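Local coordinates for protein putative transcriptional regulator, IclR family (Arthrobacter aurescens, PDB 3OBF) that probably binds DNA and regulates transcription as an IclR-family factor, the part present here being its C-terminal domain, of the GAF clan, at residues Ser126-His131 and Ala165-Arg170; Val28-Glu33 and Gly53-Glu58. All blocks are in the same frame, centred on the assembly; numbering follows the deposited sequence.

Contact 1. Residues Ser126-His131 and Ala165-Arg170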
ATOM      1  N   SER A 126       3.424   2.301  -0.739  1.00 21.74           N
ATOM      2  CA  SER A 126       4.878   2.137  -0.906  1.00 23.21           C
ATOM      3  C   SER A 126       5.479   1.272   0.208  1.00 22.32           C
ATOM      4  O   SER A 126       4.968   1.279   1.317  1.00 23.00           O
ATOM      5  CB  SER A 126       5.574   3.502  -0.897  1.00 23.69           C
ATOM      6  OG  SER A 126       5.100   4.281  -1.993  1.00 27.38           O
ATOM      7  N   PRO A 127       6.564   0.524  -0.088  1.00 21.89           N
ATOM      8  CA  PRO A 127       7.102  -0.420   0.899  1.00 22.13           C
ATOM      9  C   PRO A 127       8.053   0.263   1.890  1.00 22.90           C
ATOM     10  O   PRO A 127       8.666   1.265   1.560  1.00 22.99           O
ATOM     11  CB  PRO A 127       7.829  -1.471   0.036  1.00 21.93           C
ATOM     12  CG  PRO A 127       8.243  -0.666  -1.241  1.00 22.59           C
ATOM     13  CD  PRO A 127       7.167   0.361  -1.435  1.00 21.49           C
ATOM     14  N   VAL A 128       8.130  -0.277   3.107  1.00 23.52           N
ATOM     15  CA  VAL A 128       9.026   0.193   4.141  1.00 24.38           C
ATOM     16  C   VAL A 128       9.927  -0.985   4.392  1.00 25.93           C
ATOM     17  O   VAL A 128       9.438  -2.111   4.455  1.00 26.14           O
ATOM     18  CB  VAL A 128       8.234   0.541   5.432  1.00 24.51           C
ATOM     19  CG1 VAL A 128       9.187   0.771   6.630  1.00 23.80           C
ATOM     20  CG2 VAL A 128       7.367   1.772   5.197  1.00 23.10           C
ATOM     21  N   TYR A 129      11.233  -0.744   4.494  1.00 27.62           N
ATOM     22  CA  TYR A 129      12.211  -1.817   4.750  1.00 28.58           C
ATOM     23  C   TYR A 129      12.956  -1.645   6.069  1.00 29.33           C
ATOM     24  O   TYR A 129      13.171  -0.516   6.516  1.00 28.15           O
ATOM     25  CB  TYR A 129      13.258  -1.899   3.622  1.00 29.07           C
ATOM     26  CG  TYR A 129      12.658  -2.164   2.282  1.00 29.55           C
ATOM     27  CD1 TYR A 129      12.398  -3.455   1.864  1.00 29.95           C
ATOM     28  CD2 TYR A 129      12.361  -1.114   1.425  1.00 29.59           C
ATOM     29  CE1 TYR A 129      11.830  -3.700   0.596  1.00 31.02           C
ATOM     30  CE2 TYR A 129      11.822  -1.340   0.174  1.00 29.53           C
ATOM     31  CZ  TYR A 129      11.556  -2.633  -0.227  1.00 29.73           C
ATOM     32  OH  TYR A 129      10.994  -2.836  -1.458  1.00 30.33           O
ATOM     33  N   ASP A 130      13.363  -2.768   6.664  1.00 31.00           N
ATOM     34  CA  ASP A 130      14.203  -2.747   7.867  1.00 33.36           C
ATOM     35  C   ASP A 130      15.678  -2.826   7.468  1.00 35.01           C
ATOM     36  O   ASP A 130      16.004  -2.833   6.266  1.00 34.45           O
ATOM     37  CB  ASP A 130      13.819  -3.867   8.853  1.00 33.90           C
ATOM     38  CG  ASP A 130      14.188  -5.307   8.362  1.00 35.22           C
ATOM     39  OD1 ASP A 130      15.039  -5.506   7.433  1.00 34.40           O
ATOM     40  OD2 ASP A 130      13.616  -6.265   8.955  1.00 35.53           O
ATOM     41  N   HIS A 131      16.558  -2.865   8.470  1.00 37.05           N
ATOM     42  CA  HIS A 131      18.001  -2.807   8.247  1.00 39.66           C
ATOM     43  C   HIS A 131      18.545  -4.068   7.539  1.00 40.01           C
ATOM     44  O   HIS A 131      19.639  -4.070   7.008  1.00 41.43           O
ATOM     45  CB  HIS A 131      18.730  -2.536   9.579  1.00 41.13           C
ATOM     46  CG  HIS A 131      18.690  -3.693  10.539  1.00 45.44           C
ATOM     47  ND1 HIS A 131      19.649  -4.689  10.542  1.00 48.80           N
ATOM     48  CD2 HIS A 131      17.813  -4.010  11.525  1.00 47.20           C
ATOM     49  CE1 HIS A 131      19.368  -5.566  11.492  1.00 49.76           C
ATOM     50  NE2 HIS A 131      18.261  -5.179  12.106  1.00 49.29           N
ATOM     51  N   ALA A 165      10.081   6.193   2.317  1.00 25.92           N
ATOM     52  CA  ALA A 165      11.536   6.275   2.341  1.00 26.62           C
ATOM     53  C   ALA A 165      12.000   6.906   3.653  1.00 27.30           C
ATOM     54  O   ALA A 165      13.073   6.587   4.149  1.00 27.00           O
ATOM     55  CB  ALA A 165      12.077   7.086   1.147  1.00 26.19           C
ATOM     56  N   LYS A 166      11.204   7.833   4.188  1.00 28.28           N
ATOM     57  CA  LYS A 166      11.547   8.471   5.466  1.00 29.67           C
ATOM     58  C   LYS A 166      11.424   7.458   6.626  1.00 28.71           C
ATOM     59  O   LYS A 166      12.231   7.450   7.539  1.00 27.94           O
ATOM     60  CB  LYS A 166      10.600   9.646   5.763  1.00 30.70           C
ATOM     61  CG  LYS A 166      11.047  11.001   5.311  1.00 35.37           C
ATOM     62  CD  LYS A 166      10.453  12.092   6.192  1.00 42.10           C
ATOM     63  CE  LYS A 166      11.484  13.242   6.401  1.00 49.28           C
ATOM     64  NZ  LYS A 166      11.424  14.368   5.400  1.00 52.75           N
ATOM     65  N   VAL A 167      10.363   6.662   6.622  1.00 27.78           N
ATOM     66  CA  VAL A 167      10.218   5.631   7.638  1.00 28.06           C
ATOM     67  C   VAL A 167      11.367   4.599   7.561  1.00 28.36           C
ATOM     68  O   VAL A 167      11.972   4.257   8.577  1.00 28.16           O
ATOM     69  CB  VAL A 167       8.821   4.967   7.546  1.00 27.78           C
ATOM     70  CG1 VAL A 167       8.659   3.809   8.590  1.00 25.66           C
ATOM     71  CG2 VAL A 167       7.770   6.033   7.754  1.00 26.82           C
ATOM     72  N   THR A 168      11.684   4.143   6.352  1.00 28.87           N
ATOM     73  CA  THR A 168      12.779   3.200   6.137  1.00 28.95           C
ATOM     74  C   THR A 168      14.084   3.773   6.684  1.00 31.29           C
ATOM     75  O   THR A 168      14.793   3.103   7.442  1.00 30.86           O
ATOM     76  CB  THR A 168      12.961   2.908   4.648  1.00 28.66           C
ATOM     77  OG1 THR A 168      11.827   2.196   4.151  1.00 25.96           O
ATOM     78  CG2 THR A 168      14.244   2.086   4.382  1.00 27.73           C
ATOM     79  N   THR A 169      14.399   5.007   6.284  1.00 32.69           N
ATOM     80  CA  THR A 169      15.588   5.692   6.747  1.00 35.35           C
ATOM     81  C   THR A 169      15.617   5.716   8.265  1.00 37.02           C
ATOM     82  O   THR A 169      16.643   5.439   8.879  1.00 37.62           O
ATOM     83  CB  THR A 169      15.598   7.152   6.262  1.00 35.91           C
ATOM     84  OG1 THR A 169      15.766   7.184   4.841  1.00 35.72           O
ATOM     85  CG2 THR A 169      16.726   7.964   6.931  1.00 36.51           C
ATOM     86  N   ARG A 170      14.484   6.038   8.882  1.00 35.39           N
ATOM     87  CA  ARG A 170      14.475   6.190  10.319  1.00 36.59           C
ATOM     88  C   ARG A 170      14.570   4.868  11.059  1.00 36.96           C
ATOM     89  O   ARG A 170      14.936   4.855  12.224  1.00 36.73           O
ATOM     90  CB  ARG A 170      13.253   6.982  10.774  1.00 37.41           C
ATOM     91  CG  ARG A 170      13.309   8.456  10.457  1.00 39.47           C
ATOM     92  CD  ARG A 170      12.593   9.156  11.573  1.00 45.04           C
ATOM     93  NE  ARG A 170      11.867  10.363  11.187  1.00 49.67           N
ATOM     94  CZ  ARG A 170      10.635  10.653  11.630  1.00 51.38           C
ATOM     95  NH1 ARG A 170       9.977   9.798  12.445  1.00 50.18           N
ATOM     96  NH2 ARG A 170      10.048  11.781  11.239  1.00 52.71           N
TER
HETATM   97  O   HOH W   1      10.705   2.657   1.616  1.00 33.67           O
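The end of strand 121-129 runs beside the last turns of helix 150-170. Their short axes point the same way, 5° apart, and come within 6.9 Å. Thr168 carries the contact. Its CB lies 3.9 Å from Tyr129 O. From there CG2 runs anti to the Thr168 backbone N and rests against the same carbonyl, 3.5 Å from Tyr129 O. OG1 takes the position beside the backbone N (chi1 -67°). It accepts a nearly straight hydrogen bond from Tyr129 N, 3.0 Å long with 168° at the hydrogen. It also bonds to Ala164 O, one turn back in its own helix. A water 2.8 Å from Thr168 OG1 donates to Pro127 O and bridges helix and strand a second time. Next to these polar atoms, Val128 CG1 meets Val167 CG1 at 3.7 Å, the two side chains crossing obliquely. Both methyls stand anti to their own backbone N. Val128 gives its backbone bonds to strand 135-144, while the helix serves Tyr129 N. An alanine at Thr168 would remove OG1 and CG2; it would probably cost Tyr129 N its partner, loosen the water and thin the packing on Tyr129 O. A single buried hydroxyl thus meets a strand N-H, a helix carbonyl and a water, so the helix end is set against the strand by directed bonds as well as by valine packing.

Contact 2. Residues Val28-Glu33 and Gly53-Glu58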
ATOM      1  N   VAL A  28       0.519  -3.419   7.727  1.00 23.94           N
ATOM      2  CA  VAL A  28       1.343  -4.616   7.892  1.00 24.55           C
ATOM      3  C   VAL A  28       0.705  -5.829   7.198  1.00 25.68           C
ATOM      4  O   VAL A  28      -0.500  -5.859   6.950  1.00 25.69           O
ATOM      5  CB  VAL A  28       1.671  -4.946   9.363  1.00 24.83           C
ATOM      6  CG1 VAL A  28       2.462  -3.790  10.017  1.00 23.27           C
ATOM      7  CG2 VAL A  28       0.377  -5.311  10.140  1.00 25.40           C
ATOM      8  N   TRP A  29       1.550  -6.817   6.900  1.00 26.36           N
ATOM      9  CA  TRP A  29       1.172  -7.991   6.135  1.00 27.34           C
ATOM     10  C   TRP A  29       1.153  -9.164   7.079  1.00 28.20           C
ATOM     11  O   TRP A  29       2.127  -9.366   7.818  1.00 28.76           O
ATOM     12  CB  TRP A  29       2.253  -8.220   5.083  1.00 27.13           C
ATOM     13  CG  TRP A  29       1.983  -9.315   4.082  1.00 27.73           C
ATOM     14  CD1 TRP A  29       2.784 -10.402   3.819  1.00 28.99           C
ATOM     15  CD2 TRP A  29       0.870  -9.410   3.189  1.00 26.71           C
ATOM     16  NE1 TRP A  29       2.222 -11.174   2.826  1.00 30.72           N
ATOM     17  CE2 TRP A  29       1.044 -10.590   2.426  1.00 28.95           C
ATOM     18  CE3 TRP A  29      -0.264  -8.622   2.964  1.00 25.87           C
ATOM     19  CZ2 TRP A  29       0.139 -10.986   1.450  1.00 27.49           C
ATOM     20  CZ3 TRP A  29      -1.163  -9.019   1.982  1.00 26.94           C
ATOM     21  CH2 TRP A  29      -0.954 -10.182   1.235  1.00 27.48           C
ATOM     22  N   ASN A  30       0.072  -9.920   7.092  1.00 29.11           N
ATOM     23  CA  ASN A  30       0.065 -11.208   7.815  1.00 31.95           C
ATOM     24  C   ASN A  30       0.169 -12.450   6.921  1.00 32.60           C
ATOM     25  O   ASN A  30      -0.005 -13.587   7.389  1.00 34.27           O
ATOM     26  CB  ASN A  30      -1.149 -11.333   8.753  1.00 32.33           C
ATOM     27  CG  ASN A  30      -2.456 -11.317   8.020  1.00 33.39           C
ATOM     28  OD1 ASN A  30      -2.504 -11.524   6.819  1.00 34.42           O
ATOM     29  ND2 ASN A  30      -3.541 -11.093   8.748  1.00 37.07           N
ATOM     30  N   GLY A  31       0.416 -12.245   5.635  1.00 33.25           N
ATOM     31  CA  GLY A  31       0.596 -13.361   4.696  1.00 33.61           C
ATOM     32  C   GLY A  31      -0.568 -13.591   3.763  1.00 33.89           C
ATOM     33  O   GLY A  31      -0.405 -14.134   2.685  1.00 34.42           O
ATOM     34  N   ASN A  32      -1.765 -13.192   4.167  1.00 34.19           N
ATOM     35  CA  ASN A  32      -2.867 -13.231   3.219  1.00 34.81           C
ATOM     36  C   ASN A  32      -3.759 -11.975   3.268  1.00 34.03           C
ATOM     37  O   ASN A  32      -4.828 -11.934   2.627  1.00 34.07           O
ATOM     38  CB  ASN A  32      -3.644 -14.570   3.329  1.00 36.10           C
ATOM     39  CG  ASN A  32      -4.206 -14.810   4.714  1.00 37.41           C
ATOM     40  OD1 ASN A  32      -4.215 -13.906   5.555  1.00 42.41           O
ATOM     41  ND2 ASN A  32      -4.664 -16.016   4.969  1.00 37.91           N
ATOM     42  N   GLU A  33      -3.323 -10.969   4.038  1.00 32.18           N
ATOM     43  CA  GLU A  33      -4.085  -9.734   4.258  1.00 31.80           C
ATOM     44  C   GLU A  33      -3.194  -8.574   4.630  1.00 30.40           C
ATOM     45  O   GLU A  33      -2.213  -8.718   5.381  1.00 28.57           O
ATOM     46  CB  GLU A  33      -5.062  -9.826   5.434  1.00 32.72           C
ATOM     47  CG  GLU A  33      -6.114 -10.867   5.419  1.00 36.63           C
ATOM     48  CD  GLU A  33      -6.780 -10.922   6.772  1.00 40.76           C
ATOM     49  OE1 GLU A  33      -6.045 -10.942   7.782  1.00 42.99           O
ATOM     50  OE2 GLU A  33      -8.023 -10.916   6.840  1.00 43.85           O
ATOM     51  N   GLY A  53      -7.306  -1.306  11.955  1.00 29.60           N
ATOM     52  CA  GLY A  53      -7.776  -2.690  11.981  1.00 30.37           C
ATOM     53  C   GLY A  53      -8.401  -3.177  10.680  1.00 30.91           C
ATOM     54  O   GLY A  53      -8.626  -4.358  10.534  1.00 30.86           O
ATOM     55  N   ALA A  54      -8.644  -2.271   9.727  1.00 30.86           N
ATOM     56  CA  ALA A  54      -9.184  -2.656   8.448  1.00 31.48           C
ATOM     57  C   ALA A  54      -8.219  -3.628   7.761  1.00 31.63           C
ATOM     58  O   ALA A  54      -6.981  -3.504   7.861  1.00 31.54           O
ATOM     59  CB  ALA A  54      -9.447  -1.417   7.573  1.00 32.03           C
ATOM     60  N   ARG A  55      -8.810  -4.626   7.120  1.00 31.92           N
ATOM     61  CA  ARG A  55      -8.066  -5.703   6.485  1.00 31.91           C
ATOM     62  C   ARG A  55      -8.416  -5.781   5.013  1.00 31.18           C
ATOM     63  O   ARG A  55      -9.591  -5.753   4.648  1.00 31.29           O
ATOM     64  CB  ARG A  55      -8.380  -7.040   7.152  1.00 33.00           C
ATOM     65  CG  ARG A  55      -7.863  -7.232   8.590  1.00 35.53           C
ATOM     66  CD  ARG A  55      -8.618  -8.437   9.218  1.00 41.94           C
ATOM     67  NE  ARG A  55      -8.388  -8.609  10.657  1.00 48.01           N
ATOM     68  CZ  ARG A  55      -7.411  -9.352  11.201  1.00 51.18           C
ATOM     69  NH1 ARG A  55      -6.535 -10.003  10.441  1.00 53.07           N
ATOM     70  NH2 ARG A  55      -7.297  -9.439  12.521  1.00 53.10           N
ATOM     71  N   TYR A  56      -7.397  -5.891   4.173  1.00 30.12           N
ATOM     72  CA  TYR A  56      -7.589  -5.858   2.719  1.00 29.20           C
ATOM     73  C   TYR A  56      -7.041  -7.145   2.098  1.00 28.74           C
ATOM     74  O   TYR A  56      -5.897  -7.513   2.363  1.00 27.67           O
ATOM     75  CB  TYR A  56      -6.903  -4.608   2.118  1.00 29.13           C
ATOM     76  CG  TYR A  56      -7.480  -3.318   2.664  1.00 29.65           C
ATOM     77  CD1 TYR A  56      -8.580  -2.696   2.047  1.00 29.31           C
ATOM     78  CD2 TYR A  56      -6.953  -2.753   3.834  1.00 30.30           C
ATOM     79  CE1 TYR A  56      -9.137  -1.528   2.579  1.00 31.86           C
ATOM     80  CE2 TYR A  56      -7.494  -1.599   4.386  1.00 33.14           C
ATOM     81  CZ  TYR A  56      -8.584  -0.992   3.757  1.00 33.99           C
ATOM     82  OH  TYR A  56      -9.087   0.144   4.315  1.00 36.66           O
ATOM     83  N   ASN A  57      -7.851  -7.836   1.290  1.00 29.14           N
ATOM     84  CA  ASN A  57      -7.332  -9.027   0.579  1.00 30.22           C
ATOM     85  C   ASN A  57      -7.640  -9.061  -0.934  1.00 30.68           C
ATOM     86  O   ASN A  57      -7.592 -10.130  -1.562  1.00 30.21           O
ATOM     87  CB  ASN A  57      -7.759 -10.331   1.258  1.00 30.82           C
ATOM     88  CG  ASN A  57      -9.192 -10.684   0.964  1.00 33.39           C
ATOM     89  OD1 ASN A  57     -10.024  -9.818   0.847  1.00 34.63           O
ATOM     90  ND2 ASN A  57      -9.476 -11.964   0.820  1.00 38.97           N
ATOM     91  N   GLU A  58      -7.930  -7.894  -1.512  1.00 30.40           N
ATOM     92  CA  GLU A  58      -8.114  -7.768  -2.963  1.00 30.54           C
ATOM     93  C   GLU A  58      -6.757  -7.481  -3.569  1.00 29.61           C
ATOM     94  O   GLU A  58      -6.005  -6.603  -3.115  1.00 28.09           O
ATOM     95  CB  GLU A  58      -9.090  -6.635  -3.292  1.00 32.03           C
ATOM     96  CG  GLU A  58     -10.515  -6.945  -2.736  1.00 37.15           C
ATOM     97  CD  GLU A  58     -11.478  -5.772  -2.807  1.00 44.49           C
ATOM     98  OE1 GLU A  58     -12.145  -5.615  -3.845  1.00 48.14           O
ATOM     99  OE2 GLU A  58     -11.601  -5.019  -1.804  1.00 49.66           O
TER
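The nearest CA atoms are those of Glu33 and Asn57, 5.0 Å apart, and Glu33 CA makes a CA-H...O contact of 3.4 Å with Tyr56 O. Among the side chains, Glu33 and Arg55 form a salt bridge. Glu33 OE1 accepts from Arg55 NH1 at 2.9 Å, using its syn lone pair. The bond is bent, 141° at the hydrogen, but the oxygen lies close to the guanidinium plane. The two flat groups are turned 37° apart. The other oxygen, Glu33 OE2, sits alongside the arginine chain, 3.5 Å from Arg55 CD. Residues 30-33 make the turn of the antiparallel hairpin between strands 24-29 and 34-40, and Asn30 N to Glu33 O (3.1 Å) bonds across it. Inside the turn Asn30 OD1 accepts from Asn32 N, 3.2 Å away, which is an Asx turn. Asn30 CG stands in the crowded position between backbone N and carbonyl carbon. The amide's other end gives Asn30 ND2 to Glu33 OE1 at 2.7 Å, in the amide plane and on the anti lone pair. OE1 is thus gripped by two donors, which probably restrains the carboxylate. Asn57 CB packs 3.6 Å from Asn32 O, while Asn57 ND2 bonds to Ser84 O.

How the contacts relate
From the N terminus, helix 3-20 leads into strand 24-29, and the turn after it opens contact 2. The chain runs along strand 34-40 and through a loop to strand 55-56, where contact 2 closes at residues 53-58. Helices 62-69, 73-82 and 92-108 and strand 111-114 follow. Contact 1 then opens at the end of strand 121-129, and the chain passes along strand 135-144 before helix 150-170 closes it. The contacts are in series and neither nest nor cross. Both reach the same antiparallel sheet. Contact 2 ties a hairpin turn to a strand that is outermost within this chain, whereas contact 1 ties an inner strand to the C-terminal helix. Their centres lie about 19 Å apart.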